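Local atomic coordinates of kinase-associated protein B (Bacillus cereus, PDB entry 1Y71), a protein that is of unknown molecular function but belongs to the KapB family of the SH3 clan and is probably associated with kinases. Residues 40-45 / 89-94; 44-49 / 65-70. One frame throughout, in Å; residues are numbered along the deposited sequence.

Contact 1 (40-45 / 89-94)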
loop_
_atom_site.group_PDB
_atom_site.type_symbol
_atom_site.label_atom_id
_atom_site.label_comp_id
_atom_site.label_asym_id
_atom_site.label_seq_id
_atom_site.Cartn_x
_atom_site.Cartn_y
_atom_site.Cartn_z
ATOM N N LEU B 40 -2.389 5.744 4.344
ATOM C CA LEU B 40 -2.137 4.963 3.123
ATOM C C LEU B 40 -3.198 3.911 2.796
ATOM O O LEU B 40 -3.380 3.535 1.620
ATOM C CB LEU B 40 -0.761 4.295 3.200
ATOM C CG LEU B 40 0.411 5.252 3.360
ATOM C CD1 LEU B 40 1.708 4.465 3.682
ATOM C CD2 LEU B 40 0.626 6.214 2.140
ATOM N N ALA B 41 -3.852 3.388 3.838
ATOM C CA ALA B 41 -4.853 2.351 3.662
ATOM C C ALA B 41 -5.818 2.367 4.829
ATOM O O ALA B 41 -5.484 2.878 5.900
ATOM C CB ALA B 41 -4.207 0.989 3.536
ATOM N N VAL B 42 -7.003 1.799 4.603
ATOM C CA VAL B 42 -8.030 1.658 5.627
ATOM C C VAL B 42 -8.147 0.209 6.113
ATOM O O VAL B 42 -8.331 -0.694 5.319
ATOM C CB VAL B 42 -9.416 2.120 5.128
ATOM C CG1 VAL B 42 -10.450 2.120 6.320
ATOM C CG2 VAL B 42 -9.327 3.510 4.463
ATOM N N LEU B 43 -8.046 0.013 7.428
ATOM C CA LEU B 43 -8.273 -1.292 8.063
ATOM C C LEU B 43 -9.675 -1.411 8.670
ATOM O O LEU B 43 -10.287 -2.501 8.654
ATOM C CB LEU B 43 -7.238 -1.568 9.180
ATOM C CG LEU B 43 -5.801 -1.870 8.790
ATOM C CD1 LEU B 43 -4.928 -1.969 10.050
ATOM C CD2 LEU B 43 -5.675 -3.122 7.917
ATOM N N LYS B 44 -10.171 -0.312 9.224
ATOM C CA LYS B 44 -11.516 -0.326 9.800
ATOM C C LYS B 44 -12.196 0.980 9.491
ATOM O O LYS B 44 -11.631 2.052 9.750
ATOM C CB LYS B 44 -11.476 -0.583 11.319
ATOM C CG LYS B 44 -12.855 -0.434 11.987
ATOM C CD LYS B 44 -12.686 -0.396 13.493
ATOM C CE LYS B 44 -14.021 -0.563 14.202
ATOM N NZ LYS B 44 -14.503 0.711 14.809
ATOM N N HIS B 45 -13.369 0.883 8.871
ATOM C CA HIS B 45 -14.163 2.059 8.543
ATOM C C HIS B 45 -14.815 2.556 9.827
ATOM O O HIS B 45 -15.218 1.738 10.677
ATOM C CB HIS B 45 -15.177 1.759 7.419
ATOM C CG HIS B 45 -15.765 2.988 6.801
ATOM N ND1 HIS B 45 -16.838 3.658 7.357
ATOM C CD2 HIS B 45 -15.423 3.682 5.688
ATOM C CE1 HIS B 45 -17.144 4.698 6.602
ATOM N NE2 HIS B 45 -16.292 4.747 5.591
ATOM N N PRO B 89 -2.012 -2.442 1.809
ATOM C CA PRO B 89 -3.009 -2.669 0.780
ATOM C C PRO B 89 -3.220 -1.407 -0.045
ATOM O O PRO B 89 -2.889 -0.322 0.407
ATOM C CB PRO B 89 -4.294 -2.973 1.561
ATOM C CG PRO B 89 -4.082 -2.485 2.909
ATOM C CD PRO B 89 -2.592 -2.365 3.162
ATOM N N ASP B 90 -3.775 -1.576 -1.239
ATOM C CA ASP B 90 -4.213 -0.461 -2.056
ATOM C C ASP B 90 -5.307 0.294 -1.321
ATOM O O ASP B 90 -6.253 -0.336 -0.803
ATOM C CB ASP B 90 -4.789 -0.978 -3.374
ATOM C CG ASP B 90 -5.321 0.130 -4.228
ATOM O OD1 ASP B 90 -6.569 0.329 -4.328
ATOM O OD2 ASP B 90 -4.465 0.796 -4.818
ATOM N N TYR B 91 -5.196 1.628 -1.265
ATOM C CA TYR B 91 -6.075 2.422 -0.414
ATOM C C TYR B 91 -7.521 2.111 -0.825
ATOM O O TYR B 91 -8.364 1.787 0.012
ATOM C CB TYR B 91 -5.817 3.949 -0.548
ATOM C CG TYR B 91 -6.892 4.768 0.171
ATOM C CD1 TYR B 91 -6.729 5.152 1.497
ATOM C CD2 TYR B 91 -8.067 5.122 -0.477
ATOM C CE1 TYR B 91 -7.707 5.860 2.169
ATOM C CE2 TYR B 91 -9.079 5.843 0.174
ATOM C CZ TYR B 91 -8.894 6.211 1.485
ATOM O OH TYR B 91 -9.896 6.906 2.115
ATOM N N THR B 92 -7.820 2.235 -2.114
ATOM C CA THR B 92 -9.193 2.074 -2.594
ATOM C C THR B 92 -9.774 0.692 -2.328
ATOM O O THR B 92 -10.904 0.564 -1.810
ATOM C CB THR B 92 -9.292 2.474 -4.101
ATOM O OG1 THR B 92 -9.028 3.871 -4.186
ATOM C CG2 THR B 92 -10.677 2.173 -4.698
ATOM N N GLU B 93 -8.998 -0.349 -2.630
ATOM C CA GLU B 93 -9.457 -1.687 -2.318
ATOM C C GLU B 93 -9.623 -1.919 -0.793
ATOM O O GLU B 93 -10.551 -2.628 -0.372
ATOM C CB GLU B 93 -8.552 -2.740 -2.936
ATOM C CG GLU B 93 -9.318 -3.986 -3.419
ATOM C CD GLU B 93 -10.443 -3.711 -4.462
ATOM O OE1 GLU B 93 -10.336 -2.756 -5.287
ATOM O OE2 GLU B 93 -11.436 -4.475 -4.456
ATOM N N SER B 94 -8.735 -1.336 0.010
ATOM C CA SER B 94 -8.838 -1.481 1.467
ATOM C C SER B 94 -10.129 -0.815 1.990
ATOM O O SER B 94 -10.799 -1.335 2.908
ATOM C CB SER B 94 -7.590 -0.916 2.181
ATOM O OG SER B 94 -7.544 0.506 2.135
HETATM O O HOH W 1 -2.303 2.705 -0.804
HETATM O O HOH W 2 -9.309 -3.004 4.508
#
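Ser94 and Tyr91, in the first turn of helix 91-104, dock on Ala41 and Val42 at the end of strand 34-42, where the antiparallel sheet of this SH3-clan protein meets its helical part. The strand carries a classic beta bulge here, in which Leu40 and Ala41 together pair with Ile24 of strand 21-31. Ser94 OG lies between its backbone N and carbonyl carbon (chi1 72°), and this rotation turns the hydroxyl back to donate to Tyr91 O at 2.6 Å. Ser94 OG in turn accepts Val42 N at 2.8 Å in a nearly straight bond (169°), so one hydroxyl joins helix backbone and strand backbone. Water 2 adds a second bridge, donating to Val42 O (2.6 Å) and to Ser94 O. At the start of the helix, Asp90 is the N-cap: its OD1 accepts Glu93 N at 3.0 Å through the anti lone pair. Water 1 lies between Leu40 O and Tyr91 N, the bond from Tyr91 N being weak.

Tyr91 CG is anti to the backbone N, and the ring passes beside the strand with Leu40 O near its plane at the edge. Val42 CG2 lies 3.7 Å from Tyr91 CE1, the valine branch and the ring set at a slant. The phenol OH is bonded beyond this pair, to Leu68 O, while Val42 also touches Tyr23 of strand 21-31 and Ala98, farther along the same helix. Where the chain enters the helix, the Pro89 ring packs on the bulge, its CG 3.5 Å from Ala41 CB.

Contact 2 (44-49 / 65-70); sequences KHPVQG and RRALAF
Arg65 reaches across to the backbone of Val47 and Gly49, joining two irregular runs of chain that lie between strands 34-42 and 73-77. Its CG is anti to the backbone N and the chain bends at chi3 (-59°), which sets NE off the extended line. Arg65 NH1 donates twice, to Val47 O at 2.9 Å (160°) and to Gly49 O at 2.7 Å (157°). Both oxygens lie near the guanidinium plane, at its edge; Gly49 O also takes a weak bond from NH2, while NH1 approaches Val47 O tilted from the carbonyl plane. The aliphatic part of the arginine is used as well: Pro46 CB rests against Arg65 CG at 3.7 Å, the two side chains slanting across each other.

Farther along, His45 has its CG anti to the backbone N, and the imidazole lies beside Arg65 and Ala67. His45 CD2 is 3.9 Å from Ala67 CB, and His45 CE1 is 3.5 Å from Arg65 O. The NE2 end is bonded to Tyr128 OH, which also takes part in a bond with Ala67 N. Here, then, a cationic group is held by neutral carbonyls, without a carboxylate in either segment. Two good N-H bonds and a weak one limit the rotation of the guanidinium and probably steady Gly49, the last modelled residue before the gap at 50-61.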
loop_
_atom_site.group_PDB
_atom_site.type_symbol
_atom_site.label_atom_id
_atom_site.label_comp_id
_atom_site.label_asym_id
_atom_site.label_seq_id
_atom_site.Cartn_x
_atom_site.Cartn_y
_atom_site.Cartn_z
ATOM N N LYS B 44 -10.171 -0.312 9.224
ATOM C CA LYS B 44 -11.516 -0.326 9.800
ATOM C C LYS B 44 -12.196 0.980 9.491
ATOM O O LYS B 44 -11.631 2.052 9.750
ATOM C CB LYS B 44 -11.476 -0.583 11.319
ATOM C CG LYS B 44 -12.855 -0.434 11.987
ATOM C CD LYS B 44 -12.686 -0.396 13.493
ATOM C CE LYS B 44 -14.021 -0.563 14.202
ATOM N NZ LYS B 44 -14.503 0.711 14.809
ATOM N N HIS B 45 -13.369 0.883 8.871
ATOM C CA HIS B 45 -14.163 2.059 8.543
ATOM C C HIS B 45 -14.815 2.556 9.827
ATOM O O HIS B 45 -15.218 1.738 10.677
ATOM C CB HIS B 45 -15.177 1.759 7.419
ATOM C CG HIS B 45 -15.765 2.988 6.801
ATOM N ND1 HIS B 45 -16.838 3.658 7.357
ATOM C CD2 HIS B 45 -15.423 3.682 5.688
ATOM C CE1 HIS B 45 -17.144 4.698 6.602
ATOM N NE2 HIS B 45 -16.292 4.747 5.591
ATOM N N PRO B 46 -14.836 3.885 10.026
ATOM C CA PRO B 46 -15.356 4.407 11.295
ATOM C C PRO B 46 -16.850 4.147 11.516
ATOM O O PRO B 46 -17.631 3.976 10.559
ATOM C CB PRO B 46 -15.135 5.913 11.176
ATOM C CG PRO B 46 -15.072 6.161 9.685
ATOM C CD PRO B 46 -14.301 4.974 9.179
ATOM N N VAL B 47 -17.210 4.158 12.787
ATOM C CA VAL B 47 -18.581 3.961 13.222
ATOM C C VAL B 47 -19.387 5.186 12.800
ATOM O O VAL B 47 -18.860 6.297 12.768
ATOM C CB VAL B 47 -18.624 3.755 14.768
ATOM C CG1 VAL B 47 -20.002 3.309 15.222
ATOM C CG2 VAL B 47 -17.709 2.653 15.149
ATOM N N GLN B 48 -20.658 4.982 12.468
ATOM C CA GLN B 48 -21.531 6.080 12.058
ATOM C C GLN B 48 -22.370 6.608 13.218
ATOM O O GLN B 48 -22.536 5.935 14.236
ATOM C CB GLN B 48 -22.458 5.604 10.932
ATOM C CG GLN B 48 -21.702 5.013 9.739
ATOM C CD GLN B 48 -20.679 5.972 9.166
ATOM O OE1 GLN B 48 -19.464 5.778 9.313
ATOM N NE2 GLN B 48 -21.157 7.016 8.510
ATOM N N GLY B 49 -22.886 7.825 13.057
ATOM C CA GLY B 49 -23.825 8.418 14.017
ATOM C C GLY B 49 -23.140 9.504 14.826
ATOM O O GLY B 49 -21.903 9.593 14.812
ATOM N N ARG B 65 -20.069 9.568 8.662
ATOM C CA ARG B 65 -18.704 9.804 9.095
ATOM C C ARG B 65 -17.819 9.141 8.054
ATOM O O ARG B 65 -17.805 7.912 7.951
ATOM C CB ARG B 65 -18.499 9.224 10.490
ATOM C CG ARG B 65 -17.028 9.134 10.945
ATOM C CD ARG B 65 -16.926 8.971 12.458
ATOM N NE ARG B 65 -17.558 10.084 13.178
ATOM C CZ ARG B 65 -18.772 10.049 13.729
ATOM N NH1 ARG B 65 -19.529 8.948 13.658
ATOM N NH2 ARG B 65 -19.231 11.125 14.368
ATOM N N ARG B 66 -17.108 9.954 7.272
ATOM C CA ARG B 66 -16.164 9.446 6.254
ATOM C C ARG B 66 -14.828 8.944 6.832
ATOM O O ARG B 66 -14.309 9.503 7.786
ATOM C CB ARG B 66 -15.848 10.549 5.210
ATOM C CG ARG B 66 -16.912 10.816 4.187
ATOM C CD ARG B 66 -16.484 11.975 3.247
ATOM N NE ARG B 66 -17.261 11.907 2.018
ATOM C CZ ARG B 66 -16.769 11.721 0.800
ATOM N NH1 ARG B 66 -15.465 11.595 0.588
ATOM N NH2 ARG B 66 -17.613 11.670 -0.221
ATOM N N ALA B 67 -14.261 7.901 6.216
ATOM C CA ALA B 67 -12.869 7.510 6.454
ATOM C C ALA B 67 -11.917 8.643 6.111
ATOM O O ALA B 67 -12.241 9.498 5.266
ATOM C CB ALA B 67 -12.502 6.246 5.626
ATOM N N LEU B 68 -10.754 8.679 6.753
ATOM C CA LEU B 68 -9.696 9.561 6.292
ATOM C C LEU B 68 -9.348 9.224 4.829
ATOM O O LEU B 68 -9.387 8.044 4.405
ATOM C CB LEU B 68 -8.466 9.422 7.165
ATOM C CG LEU B 68 -8.680 9.764 8.644
ATOM C CD1 LEU B 68 -7.415 9.430 9.462
ATOM C CD2 LEU B 68 -9.106 11.252 8.796
ATOM N N ALA B 69 -8.997 10.253 4.074
ATOM C CA ALA B 69 -8.724 10.111 2.641
ATOM C C ALA B 69 -7.291 9.656 2.412
ATOM O O ALA B 69 -6.463 9.791 3.293
ATOM C CB ALA B 69 -8.992 11.432 1.918
ATOM N N PHE B 70 -7.009 9.153 1.199
ATOM C CA PHE B 70 -5.669 8.733 0.823
ATOM C C PHE B 70 -4.674 9.892 0.945
ATOM O O PHE B 70 -4.889 10.994 0.406
ATOM C CB PHE B 70 -5.657 8.075 -0.598
ATOM C CG PHE B 70 -4.300 7.631 -1.022
ATOM C CD1 PHE B 70 -3.595 6.704 -0.255
ATOM C CD2 PHE B 70 -3.677 8.206 -2.134
ATOM C CE1 PHE B 70 -2.295 6.298 -0.623
ATOM C CE2 PHE B 70 -2.396 7.804 -2.499
ATOM C CZ PHE B 70 -1.701 6.867 -1.729
#

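The two contacts lie about 11 Å apart, centre to centre, and share Lys44 and His45, where the chain leaves strand 34-42. Contact 1 joins the end of that strand to the later helix 91-104; contact 2 joins the loop that follows to residues 65-70, on the way to strand 73-77. In chain order the segments run 40-45, 44-49, 65-70 and 89-94. They also touch directly: the Tyr91 ring reaches contact 2, with Tyr91 CE1 3.5 Å from Phe70 N, and Phe70 CD1 packs against Leu40 O. Sheet, loop and helix thus meet around one strand exit, with Leu40 and Tyr91 also packing against the second subunit.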